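Local coordinates for protein aldehyde dehydrogenase (PDB 4H7N) that probably oxidises aldehydes to carboxylic acids with NAD+ as the electron acceptor, as other members of the aldehyde dehydrogenase family do, at residues A[241-247]-A[277-282]; A[400-405]-A[417-421]; A[253-257]-A[420-426]; A[353-357]-A[370-374]. The contacts are given in a common frame with arbitrary orientation. Numbering follows the deposited sequence.

Contact 1: residues A[241-247]-A[277-282]; sequences VLESANL and SKFEEF
Residues 241-247 leave a strand at V241, make a type I beta turn from L242 to A245, and enter a helix at L247. The turn is closed by A245 N donating to L242 O at 2.9 Å. N246 is the N-cap of that helix. Segment 277-282 carries helix residues 279-282, with F282 N donating to K278 O at 2.9 Å. The CA atoms come closest at E243-K278 (6.2 Å) and L247-F282 (6.5 Å). The only hydrogen bond between the segments is very short: S277 OG donates to E243 OE2 at 2.5 Å. S277 has chi1 p, and E243 is extended (chi1 t, chi2 t). Water 1 bridges the same pair. It donates to E243 OE2 (3.1 Å) and accepts from S277 N (2.9 Å). K278 (chi1 m, chi2 m) lays its chain along the turn, with CE 3.3 Å from E243 O. L247 (m, t) has the most surface buried by the contact. Its CD2 meets the ring edge of F282 at CD2 (4.1 Å), and its CD1 lies 3.5 Å from the carboxylate atom E281 OE2. V241 CG2 touches F282 CE2 at 3.9 Å. F282 has chi1 t. This is packing between two strand-to-helix connections of an alpha/beta domain. F282 fills the space between helix 247-259, through T251 and I254, and strand 269-275, through I272 and V274. V241 is hydrogen-bonded through its backbone to that same strand.

Contact 2: residues A[400-405]-A[417-421]; sequences SEDEAL and SINDA
I418 buries the most surface here, followed by N419 and A404. I418 ends a strand with extended backbone (phi/psi -121/115). N419 then turns sharply with left-handed helical angles (62/23). Facing them is the first turn of a helix, 401-405. S400 is its N-cap: E403 N donates to S400 OG at 3.1 Å. L405 N is hydrogen-bonded to E401 O at 2.8 Å; A404 N to S400 O is a weak hydrogen bond, 3.3 Å. The closest CA pair is A404-I418, 6.4 Å apart. Both CB atoms point across the gap. I418 (chi1 m, chi2 m) puts CG2 3.6 Å from A404 CB and CG1 4.0 Å from L405 CD2. The small A404 lets the helix approach the strand end closely. L405 (m, t) starts sideways and bends in over I418. N419 (chi1 m) reaches toward the helix start, with ND2 4.0 Å from E401 N and 3.9 Å from S400 C. Its OD1 accepts from A398 N, in the loop before the helix. No hydrogen bond joins the two segments. I461 of the second subunit packs on E401 and I418. S417 and I418 pair in a parallel ladder with a strand of that subunit, so the sheet continues across the dimer interface. Strand 393-397, helix 401-408 and strand 415-418 form a beta-alpha-beta crossover, and this contact packs the helix onto the end of its second strand.

Contact 3: residues A[253-257]-A[420-426]; sequences AILWG and DAALTAM
Helix segment 253-257 presents a shallow hollow between A253 and G257, and A421 and A422 fill it with their methyl groups. The nearest CA pairs are G257-A422 (5.3 Å) and A253-A421 (5.5 Å). A421 is extended (phi/psi -137/146). A422 turns with left-handed helical angles (57/35). Residues 423-425 have helical angles; A425 N donates to A422 O (3.0 Å) and M426 N to L423 O (2.8 Å). A421 CB sits 3.7 Å from A253 O and 4.2 Å from A253 CB. A422 CB rests 4.0 Å from G257 CA. An ideal CB on G257 would lie 3.5 Å from A421 CB. D420 OD1 accepts from A421 N at 2.7 Å. The loop follows the last strand of the seven-stranded alpha/beta sheet. The side chain of A425 is about 10 Å from that of E232, the predicted active-site residue. W256 (chi1 t, chi2 80°) is the large bump. Its CZ3 lies 4.0 Å from A422 CB, its CH2 4.3 Å from A425 CB and 3.6 Å from CG of selenomethionine M426 (m, m, m). M426 SE is 5.2 Å from the centre of the six-membered ring, an oblique Met-aromatic contact. W470, W471 and F472 of the second subunit meet the W256 ring.

Contact 4: residues A[353-357]-A[370-374]; sequences NVNHS and MPVMP
V354 lays its side chain over the strand segment 370-374. Its CG2 (chi1 m) is 4.0 Å from P371 CB, 3.6 Å from V372 O and 3.7 Å from M373 CG. Its backbone O comes within 3.3 Å of M373 CG. The nearest CA pair is V354-M373, 6.2 Å apart. V354 and N355 are extended (phi/psi -113/161 and -160/176), and N353 before them has left-handed helical angles (53/49). Residues 370-374 are regular strand. No direct hydrogen bond joins the segments, but water 2 links them. It donates to V372 O at 2.7 Å and accepts weakly from N353 N at 2.8 Å. Strands 349-352 and 369-375 are parallel neighbours in the seven-stranded sheet, and residues 353-357 begin the connection that leads from one to the other. The connection contains an Asx turn at N355: N355 OD1 accepts from S357 N (2.8 Å), and from S357 OG (2.6 Å). The CA-CB bond of N355 (chi1 p) points away from the strand. M373, a selenomethionine, extends toward N355 and H356. Its chi1 of -105° and chi3 of 101° lie between the usual wells, while chi2 is t. M373 SE lies 4.0 Å from N355 CA and 4.0 Å from H356 CD2. It is 4.8 Å from the centre of the H356 ring, obliquely placed, a sulfur-aromatic contact. H356 (chi1 m) is hydrogen-bonded through NE2 to Y273 OH and through ND1 to D387 OD2.

How the contacts relate
All four contacts lie on or beside the seven-stranded sheet. Contacts 1 and 2 touch through S244 OG and E403 OE1, 2.6 Å apart, a probable hydrogen bond. Contacts 1 and 3 meet where V241 CG2 is 3.6 Å from I254 CD1. Contacts 1 and 4 meet where F279 CE1 is 3.6 Å from V372 O. Contacts 2 and 3 share D420 and A421, and both reach the second subunit. Contacts 3 and 4 touch through L255 CD1 and M370 SE, 3.6 Å apart. Contacts 2 and 4 are separate, about 10 Å between nearest atoms. The side chain of A425 in contact 3 is about 10 Å from that of E232, the predicted active-site residue; the others lie away.

Contact 1: residues A[241-247]-A[277-282]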
loop_
_atom_site.group_PDB
_atom_site.type_symbol
_atom_site.label_atom_id
_atom_site.label_comp_id
_atom_site.label_asym_id
_atom_site.label_seq_id
_atom_site.Cartn_x
_atom_site.Cartn_y
_atom_site.Cartn_z
ATOM N N VAL A 241 13.481 -14.338 26.949
ATOM C CA VAL A 241 13.850 -13.953 28.332
ATOM C C VAL A 241 15.336 -14.233 28.519
ATOM O O VAL A 241 15.768 -15.404 28.593
ATOM C CB VAL A 241 13.036 -14.742 29.374
ATOM C CG1 VAL A 241 13.382 -14.269 30.778
ATOM C CG2 VAL A 241 11.550 -14.536 29.137
ATOM N N LEU A 242 16.131 -13.161 28.515
ATOM C CA LEU A 242 17.567 -13.268 28.736
ATOM C C LEU A 242 17.886 -13.460 30.199
ATOM O O LEU A 242 17.063 -13.173 31.109
ATOM C CB LEU A 242 18.286 -12.013 28.192
ATOM C CG LEU A 242 17.974 -11.695 26.717
ATOM C CD1 LEU A 242 18.638 -10.378 26.347
ATOM C CD2 LEU A 242 18.428 -12.823 25.790
ATOM N N GLU A 243 19.129 -13.899 30.407
ATOM C CA GLU A 243 19.622 -14.311 31.707
ATOM C C GLU A 243 19.493 -13.204 32.754
ATOM O O GLU A 243 19.195 -13.503 33.898
ATOM C CB GLU A 243 21.101 -14.680 31.519
ATOM C CG GLU A 243 21.744 -15.369 32.679
ATOM C CD GLU A 243 23.036 -16.047 32.226
ATOM O OE1 GLU A 243 23.928 -15.353 31.673
ATOM O OE2 GLU A 243 23.135 -17.277 32.371
ATOM N N SER A 244 19.737 -11.948 32.352
ATOM C CA SER A 244 19.645 -10.770 33.222
ATOM C C SER A 244 18.208 -10.271 33.513
ATOM O O SER A 244 18.030 -9.270 34.217
ATOM C CB SER A 244 20.419 -9.608 32.583
ATOM O OG SER A 244 19.847 -9.202 31.349
ATOM N N ALA A 245 17.196 -10.926 32.949
ATOM C CA ALA A 245 15.813 -10.382 33.039
ATOM C C ALA A 245 15.284 -10.283 34.461
ATOM O O ALA A 245 15.707 -11.022 35.316
ATOM C CB ALA A 245 14.843 -11.241 32.230
ATOM N N ASN A 246 14.283 -9.427 34.674
ATOM C CA ASN A 246 13.531 -9.401 35.928
ATOM C C ASN A 246 12.437 -10.463 35.790
ATOM O O ASN A 246 11.434 -10.231 35.097
ATOM C CB ASN A 246 12.913 -8.015 36.175
ATOM C CG ASN A 246 12.082 -7.939 37.455
ATOM O OD1 ASN A 246 11.509 -8.922 37.914
ATOM N ND2 ASN A 246 11.978 -6.735 38.016
ATOM N N LEU A 247 12.640 -11.623 36.418
ATOM C CA LEU A 247 11.754 -12.781 36.198
ATOM C C LEU A 247 10.353 -12.605 36.750
ATOM O O LEU A 247 9.415 -13.237 36.263
ATOM C CB LEU A 247 12.350 -14.051 36.798
ATOM C CG LEU A 247 13.689 -14.465 36.175
ATOM C CD1 LEU A 247 14.202 -15.710 36.899
ATOM C CD2 LEU A 247 13.550 -14.693 34.682
ATOM N N SER A 277 20.105 -21.067 32.036
ATOM C CA SER A 277 20.380 -20.932 33.466
ATOM C C SER A 277 19.189 -20.418 34.284
ATOM O O SER A 277 19.206 -20.534 35.511
ATOM C CB SER A 277 21.575 -19.998 33.714
ATOM O OG SER A 277 21.291 -18.687 33.229
ATOM N N LYS A 278 18.184 -19.824 33.641
ATOM C CA LYS A 278 16.995 -19.308 34.372
ATOM C C LYS A 278 15.726 -20.072 34.025
ATOM O O LYS A 278 14.636 -19.767 34.518
ATOM C CB LYS A 278 16.753 -17.839 34.015
ATOM C CG LYS A 278 17.944 -16.956 34.298
ATOM C CD LYS A 278 18.248 -16.931 35.792
ATOM C CE LYS A 278 19.341 -15.922 36.084
ATOM N NZ LYS A 278 19.850 -16.076 37.461
ATOM N N PHE A 279 15.883 -21.069 33.178
ATOM C CA PHE A 279 14.770 -21.776 32.582
ATOM C C PHE A 279 13.846 -22.432 33.626
ATOM O O PHE A 279 12.619 -22.192 33.649
ATOM C CB PHE A 279 15.335 -22.795 31.589
ATOM C CG PHE A 279 14.315 -23.764 31.093
ATOM C CD1 PHE A 279 13.331 -23.358 30.239
ATOM C CD2 PHE A 279 14.352 -25.094 31.496
ATOM C CE1 PHE A 279 12.382 -24.248 29.778
ATOM C CE2 PHE A 279 13.409 -25.982 31.054
ATOM C CZ PHE A 279 12.413 -25.557 30.192
ATOM N N GLU A 280 14.451 -23.219 34.505
ATOM C CA GLU A 280 13.730 -23.976 35.515
ATOM C C GLU A 280 12.968 -23.026 36.460
ATOM O O GLU A 280 11.769 -23.174 36.708
ATOM C CB GLU A 280 14.704 -24.875 36.304
ATOM C CG GLU A 280 14.036 -25.533 37.509
ATOM C CD GLU A 280 14.930 -26.465 38.333
ATOM O OE1 GLU A 280 16.170 -26.440 38.158
ATOM O OE2 GLU A 280 14.387 -27.194 39.201
ATOM N N GLU A 281 13.686 -22.036 36.966
ATOM C CA GLU A 281 13.137 -21.031 37.880
ATOM C C GLU A 281 11.951 -20.256 37.260
ATOM O O GLU A 281 10.911 -19.988 37.890
ATOM C CB GLU A 281 14.304 -20.111 38.185
ATOM C CG GLU A 281 14.098 -18.908 39.058
ATOM C CD GLU A 281 15.436 -18.193 39.261
ATOM O OE1 GLU A 281 16.522 -18.727 38.847
ATOM O OE2 GLU A 281 15.388 -17.104 39.841
ATOM N N PHE A 282 12.125 -19.905 35.999
ATOM C CA PHE A 282 11.100 -19.221 35.244
ATOM C C PHE A 282 9.848 -20.071 35.067
ATOM O O PHE A 282 8.746 -19.597 35.321
ATOM C CB PHE A 282 11.651 -18.848 33.863
ATOM C CG PHE A 282 10.646 -18.207 32.968
ATOM C CD1 PHE A 282 9.864 -18.966 32.143
ATOM C CD2 PHE A 282 10.529 -16.823 32.904
ATOM C CE1 PHE A 282 8.935 -18.374 31.301
ATOM C CE2 PHE A 282 9.591 -16.222 32.066
ATOM C CZ PHE A 282 8.800 -17.004 31.265
HETATM O O HOH W 1 21.893 -19.388 30.413
#

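Contact 2: residues A[400-405]-A[417-421]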
loop_
_atom_site.group_PDB
_atom_site.type_symbol
_atom_site.label_atom_id
_atom_site.label_comp_id
_atom_site.label_asym_id
_atom_site.label_seq_id
_atom_site.Cartn_x
_atom_site.Cartn_y
_atom_site.Cartn_z
ATOM N N SER A 400 18.379 -4.723 31.232
ATOM C CA SER A 400 18.428 -3.323 30.864
ATOM C C SER A 400 17.771 -3.171 29.521
ATOM O O SER A 400 17.727 -4.122 28.764
ATOM C CB SER A 400 19.888 -2.835 30.789
ATOM O OG SER A 400 20.507 -3.360 29.602
ATOM N N GLU A 401 17.292 -1.974 29.208
ATOM C CA GLU A 401 16.684 -1.771 27.927
ATOM C C GLU A 401 17.709 -1.954 26.797
ATOM O O GLU A 401 17.376 -2.525 25.772
ATOM C CB GLU A 401 15.919 -0.445 27.839
ATOM C CG GLU A 401 16.743 0.769 27.463
ATOM C CD GLU A 401 15.924 2.060 27.330
ATOM O OE1 GLU A 401 15.021 2.310 28.162
ATOM O OE2 GLU A 401 16.236 2.846 26.405
ATOM N N ASP A 402 18.941 -1.482 26.969
ATOM C CA ASP A 402 19.931 -1.614 25.868
ATOM C C ASP A 402 20.299 -3.053 25.539
ATOM O O ASP A 402 20.410 -3.415 24.363
ATOM C CB ASP A 402 21.168 -0.732 26.083
ATOM C CG ASP A 402 20.834 0.756 25.902
ATOM O OD1 ASP A 402 19.889 1.104 25.127
ATOM O OD2 ASP A 402 21.491 1.585 26.558
ATOM N N GLU A 403 20.383 -3.902 26.549
ATOM C CA GLU A 403 20.577 -5.330 26.271
ATOM C C GLU A 403 19.416 -5.987 25.466
ATOM O O GLU A 403 19.642 -6.698 24.476
ATOM C CB GLU A 403 20.840 -6.083 27.574
ATOM C CG GLU A 403 21.348 -7.479 27.324
ATOM C CD GLU A 403 21.497 -8.304 28.577
ATOM O OE1 GLU A 403 21.254 -7.824 29.712
ATOM O OE2 GLU A 403 21.886 -9.465 28.391
ATOM N N ALA A 404 18.176 -5.734 25.896
ATOM C CA ALA A 404 17.017 -6.220 25.204
ATOM C C ALA A 404 16.958 -5.653 23.779
ATOM O O ALA A 404 16.668 -6.390 22.808
ATOM C CB ALA A 404 15.751 -5.860 25.985
ATOM N N LEU A 405 17.216 -4.361 23.629
ATOM C CA LEU A 405 17.068 -3.740 22.314
ATOM C C LEU A 405 18.034 -4.373 21.308
ATOM O O LEU A 405 17.658 -4.587 20.115
ATOM C CB LEU A 405 17.243 -2.220 22.365
ATOM C CG LEU A 405 16.061 -1.374 22.893
ATOM C CD1 LEU A 405 16.550 0.019 23.243
ATOM C CD2 LEU A 405 14.921 -1.273 21.910
ATOM N N SER A 417 7.984 -5.561 22.045
ATOM C CA SER A 417 7.858 -5.085 23.441
ATOM C C SER A 417 9.151 -5.367 24.181
ATOM O O SER A 417 9.708 -6.440 24.019
ATOM C CB SER A 417 6.678 -5.791 24.115
ATOM O OG SER A 417 5.427 -5.365 23.562
ATOM N N ILE A 418 9.604 -4.397 24.994
ATOM C CA ILE A 418 10.871 -4.446 25.627
ATOM C C ILE A 418 10.670 -4.389 27.153
ATOM O O ILE A 418 10.119 -3.409 27.687
ATOM C CB ILE A 418 11.768 -3.249 25.192
ATOM C CG1 ILE A 418 11.958 -3.219 23.657
ATOM C CG2 ILE A 418 13.091 -3.375 25.885
ATOM C CD1 ILE A 418 12.742 -4.397 23.086
ATOM N N ASN A 419 11.044 -5.480 27.820
ATOM C CA ASN A 419 10.805 -5.664 29.274
ATOM C C ASN A 419 9.344 -5.677 29.633
ATOM O O ASN A 419 8.980 -5.463 30.758
ATOM C CB ASN A 419 11.626 -4.660 30.070
ATOM C CG ASN A 419 13.087 -4.977 29.950
ATOM O OD1 ASN A 419 13.426 -6.130 29.736
ATOM N ND2 ASN A 419 13.950 -3.986 30.050
ATOM N N ASP A 420 8.543 -6.014 28.633
ATOM C CA ASP A 420 7.114 -6.222 28.744
ATOM C C ASP A 420 6.664 -7.101 27.581
ATOM O O ASP A 420 7.487 -7.449 26.710
ATOM C CB ASP A 420 6.414 -4.883 28.695
ATOM C CG ASP A 420 5.137 -4.864 29.483
ATOM O OD1 ASP A 420 4.463 -5.935 29.590
ATOM O OD2 ASP A 420 4.797 -3.752 29.968
ATOM N N ALA A 421 5.382 -7.500 27.564
ATOM C CA ALA A 421 4.879 -8.341 26.473
ATOM C C ALA A 421 3.531 -7.875 26.008
ATOM O O ALA A 421 2.719 -7.388 26.810
ATOM C CB ALA A 421 4.791 -9.813 26.895
#

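Contact 3: residues A[253-257]-A[420-426]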
loop_
_atom_site.group_PDB
_atom_site.type_symbol
_atom_site.label_atom_id
_atom_site.label_comp_id
_atom_site.label_asym_id
_atom_site.label_seq_id
_atom_site.Cartn_x
_atom_site.Cartn_y
_atom_site.Cartn_z
ATOM N N ALA A 253 4.148 -10.680 32.859
ATOM C CA ALA A 253 3.874 -10.085 31.564
ATOM C C ALA A 253 3.557 -11.169 30.515
ATOM O O ALA A 253 2.637 -11.008 29.717
ATOM C CB ALA A 253 5.051 -9.267 31.100
ATOM N N ILE A 254 4.347 -12.241 30.535
ATOM C CA ILE A 254 4.215 -13.325 29.543
ATOM C C ILE A 254 2.925 -14.114 29.806
ATOM O O ILE A 254 2.204 -14.472 28.871
ATOM C CB ILE A 254 5.459 -14.209 29.531
ATOM C CG1 ILE A 254 6.592 -13.426 28.842
ATOM C CG2 ILE A 254 5.191 -15.558 28.874
ATOM C CD1 ILE A 254 7.973 -13.940 29.096
ATOM N N LEU A 255 2.579 -14.299 31.075
ATOM C CA LEU A 255 1.305 -14.956 31.371
ATOM C C LEU A 255 0.138 -14.158 30.805
ATOM O O LEU A 255 -0.763 -14.706 30.138
ATOM C CB LEU A 255 1.169 -15.175 32.881
ATOM C CG LEU A 255 -0.194 -15.707 33.295
ATOM C CD1 LEU A 255 -0.403 -17.096 32.714
ATOM C CD2 LEU A 255 -0.347 -15.641 34.798
ATOM N N TRP A 256 0.127 -12.857 31.054
ATOM C CA TRP A 256 -0.947 -11.988 30.565
ATOM C C TRP A 256 -0.976 -11.990 29.034
ATOM O O TRP A 256 -2.002 -12.195 28.396
ATOM C CB TRP A 256 -0.824 -10.569 31.128
ATOM C CG TRP A 256 -1.938 -9.712 30.647
ATOM C CD1 TRP A 256 -3.225 -9.671 31.139
ATOM C CD2 TRP A 256 -1.908 -8.841 29.527
ATOM N NE1 TRP A 256 -3.985 -8.795 30.399
ATOM C CE2 TRP A 256 -3.205 -8.273 29.401
ATOM C CE3 TRP A 256 -0.903 -8.444 28.643
ATOM C CZ2 TRP A 256 -3.525 -7.362 28.399
ATOM C CZ3 TRP A 256 -1.225 -7.553 27.631
ATOM C CH2 TRP A 256 -2.530 -7.020 27.510
ATOM N N GLY A 257 0.185 -11.812 28.445
ATOM C CA GLY A 257 0.286 -11.794 27.021
ATOM C C GLY A 257 -0.130 -13.097 26.385
ATOM O O GLY A 257 -0.712 -13.063 25.312
ATOM N N ASP A 420 8.543 -6.014 28.633
ATOM C CA ASP A 420 7.114 -6.222 28.744
ATOM C C ASP A 420 6.664 -7.101 27.581
ATOM O O ASP A 420 7.487 -7.449 26.710
ATOM C CB ASP A 420 6.414 -4.883 28.695
ATOM C CG ASP A 420 5.137 -4.864 29.483
ATOM O OD1 ASP A 420 4.463 -5.935 29.590
ATOM O OD2 ASP A 420 4.797 -3.752 29.968
ATOM N N ALA A 421 5.382 -7.500 27.564
ATOM C CA ALA A 421 4.879 -8.341 26.473
ATOM C C ALA A 421 3.531 -7.875 26.008
ATOM O O ALA A 421 2.719 -7.388 26.810
ATOM C CB ALA A 421 4.791 -9.813 26.895
ATOM N N ALA A 422 3.303 -8.033 24.697
ATOM C CA ALA A 422 2.047 -7.721 24.042
ATOM C C ALA A 422 1.568 -6.302 24.200
ATOM O O ALA A 422 0.356 -6.068 24.299
ATOM C CB ALA A 422 0.958 -8.693 24.530
ATOM N N LEU A 423 2.486 -5.345 24.231
ATOM C CA LEU A 423 2.076 -3.967 24.515
ATOM C C LEU A 423 1.188 -3.414 23.462
ATOM O O LEU A 423 0.307 -2.589 23.791
ATOM C CB LEU A 423 3.268 -3.045 24.772
ATOM C CG LEU A 423 3.881 -3.274 26.135
ATOM C CD1 LEU A 423 5.226 -2.610 26.240
ATOM C CD2 LEU A 423 2.936 -2.776 27.234
ATOM N N THR A 424 1.286 -3.924 22.219
ATOM C CA THR A 424 0.401 -3.397 21.175
ATOM C C THR A 424 -1.047 -3.749 21.404
ATOM O O THR A 424 -1.914 -3.146 20.829
ATOM C CB THR A 424 0.784 -3.782 19.752
ATOM O OG1 THR A 424 0.647 -5.196 19.571
ATOM C CG2 THR A 424 2.218 -3.346 19.496
ATOM N N ALA A 425 -1.306 -4.703 22.270
ATOM C CA ALA A 425 -2.693 -4.945 22.656
ATOM C C ALA A 425 -3.259 -3.807 23.532
ATOM O O ALA A 425 -4.460 -3.564 23.545
ATOM C CB ALA A 425 -2.808 -6.334 23.307
HETATM N N MSE A 426 -2.413 -3.043 24.218
HETATM C CA MSE A 426 -2.908 -2.001 25.148
HETATM C C MSE A 426 -2.661 -0.621 24.630
HETATM O O MSE A 426 -3.122 0.342 25.188
HETATM C CB MSE A 426 -2.239 -2.136 26.515
HETATM C CG MSE A 426 -2.719 -3.430 27.138
HETATM SE SE MSE A 426 -4.671 -3.410 27.468
HETATM C CE MSE A 426 -4.851 -1.696 28.420
#

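Contact 4: residues A[353-357]-A[370-374]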
loop_
_atom_site.group_PDB
_atom_site.type_symbol
_atom_site.label_atom_id
_atom_site.label_comp_id
_atom_site.label_asym_id
_atom_site.label_seq_id
_atom_site.Cartn_x
_atom_site.Cartn_y
_atom_site.Cartn_z
ATOM N N ASN A 353 9.780 -29.425 27.449
ATOM C CA ASN A 353 10.282 -30.424 26.513
ATOM C C ASN A 353 9.630 -30.251 25.145
ATOM O O ASN A 353 9.098 -31.184 24.586
ATOM C CB ASN A 353 10.001 -31.806 27.050
ATOM C CG ASN A 353 11.007 -32.825 26.564
ATOM O OD1 ASN A 353 12.212 -32.619 26.681
ATOM N ND2 ASN A 353 10.517 -33.937 26.015
ATOM N N VAL A 354 9.621 -29.013 24.650
ATOM C CA VAL A 354 8.938 -28.663 23.382
ATOM C C VAL A 354 9.984 -28.262 22.357
ATOM O O VAL A 354 11.148 -27.992 22.711
ATOM C CB VAL A 354 7.918 -27.535 23.554
ATOM C CG1 VAL A 354 6.780 -27.971 24.455
ATOM C CG2 VAL A 354 8.565 -26.274 24.140
ATOM N N ASN A 355 9.597 -28.304 21.094
ATOM C CA ASN A 355 10.509 -27.941 20.016
ATOM C C ASN A 355 9.740 -27.600 18.745
ATOM O O ASN A 355 8.504 -27.692 18.696
ATOM C CB ASN A 355 11.562 -29.023 19.786
ATOM C CG ASN A 355 10.969 -30.320 19.288
ATOM O OD1 ASN A 355 10.292 -30.368 18.280
ATOM N ND2 ASN A 355 11.224 -31.388 20.009
ATOM N N HIS A 356 10.470 -27.183 17.725
ATOM C CA HIS A 356 9.843 -26.669 16.528
ATOM C C HIS A 356 9.397 -27.799 15.579
ATOM O O HIS A 356 8.905 -27.507 14.487
ATOM C CB HIS A 356 10.784 -25.669 15.836
ATOM C CG HIS A 356 10.837 -24.320 16.489
ATOM N ND1 HIS A 356 11.128 -23.173 15.786
ATOM C CD2 HIS A 356 10.616 -23.924 17.767
ATOM C CE1 HIS A 356 11.092 -22.126 16.599
ATOM N NE2 HIS A 356 10.767 -22.548 17.808
ATOM N N SER A 357 9.490 -29.076 15.988
ATOM C CA SER A 357 8.794 -30.127 15.215
ATOM C C SER A 357 7.290 -30.130 15.524
ATOM O O SER A 357 6.519 -30.761 14.816
ATOM C CB SER A 357 9.350 -31.522 15.507
ATOM O OG SER A 357 8.942 -31.967 16.793
HETATM N N MSE A 370 1.391 -22.062 26.689
HETATM C CA MSE A 370 2.676 -21.453 26.954
HETATM C C MSE A 370 3.698 -22.556 26.837
HETATM O O MSE A 370 3.986 -23.237 27.835
HETATM C CB MSE A 370 2.656 -20.857 28.351
HETATM C CG MSE A 370 1.833 -19.582 28.402
HETATM SE SE MSE A 370 1.496 -18.952 30.229
HETATM C CE MSE A 370 0.158 -20.253 30.800
ATOM N N PRO A 371 4.194 -22.810 25.628
ATOM C CA PRO A 371 5.330 -23.721 25.463
ATOM C C PRO A 371 6.640 -22.993 25.726
ATOM O O PRO A 371 6.911 -21.956 25.096
ATOM C CB PRO A 371 5.227 -24.142 23.976
ATOM C CG PRO A 371 4.486 -23.031 23.302
ATOM C CD PRO A 371 3.803 -22.190 24.354
ATOM N N VAL A 372 7.465 -23.541 26.600
ATOM C CA VAL A 372 8.688 -22.891 27.038
ATOM C C VAL A 372 9.926 -23.692 26.684
ATOM O O VAL A 372 10.042 -24.804 27.101
ATOM C CB VAL A 372 8.650 -22.685 28.569
ATOM C CG1 VAL A 372 9.821 -21.833 29.020
ATOM C CG2 VAL A 372 7.350 -21.982 28.937
HETATM N N MSE A 373 10.855 -23.098 25.950
HETATM C CA MSE A 373 12.086 -23.776 25.510
HETATM C C MSE A 373 13.309 -23.077 26.054
HETATM O O MSE A 373 13.368 -21.877 25.983
HETATM C CB MSE A 373 12.219 -23.592 23.991
HETATM C CG MSE A 373 11.886 -24.846 23.234
HETATM SE SE MSE A 373 12.259 -24.599 21.321
HETATM C CE MSE A 373 13.973 -25.506 21.072
ATOM N N PRO A 374 14.317 -23.809 26.549
ATOM C CA PRO A 374 15.575 -23.146 26.908
ATOM C C PRO A 374 16.427 -22.750 25.686
ATOM O O PRO A 374 16.260 -23.326 24.633
ATOM C CB PRO A 374 16.302 -24.223 27.731
ATOM C CG PRO A 374 15.795 -25.510 27.208
ATOM C CD PRO A 374 14.417 -25.279 26.648
HETATM O O HOH W 2 11.327 -27.197 26.859
#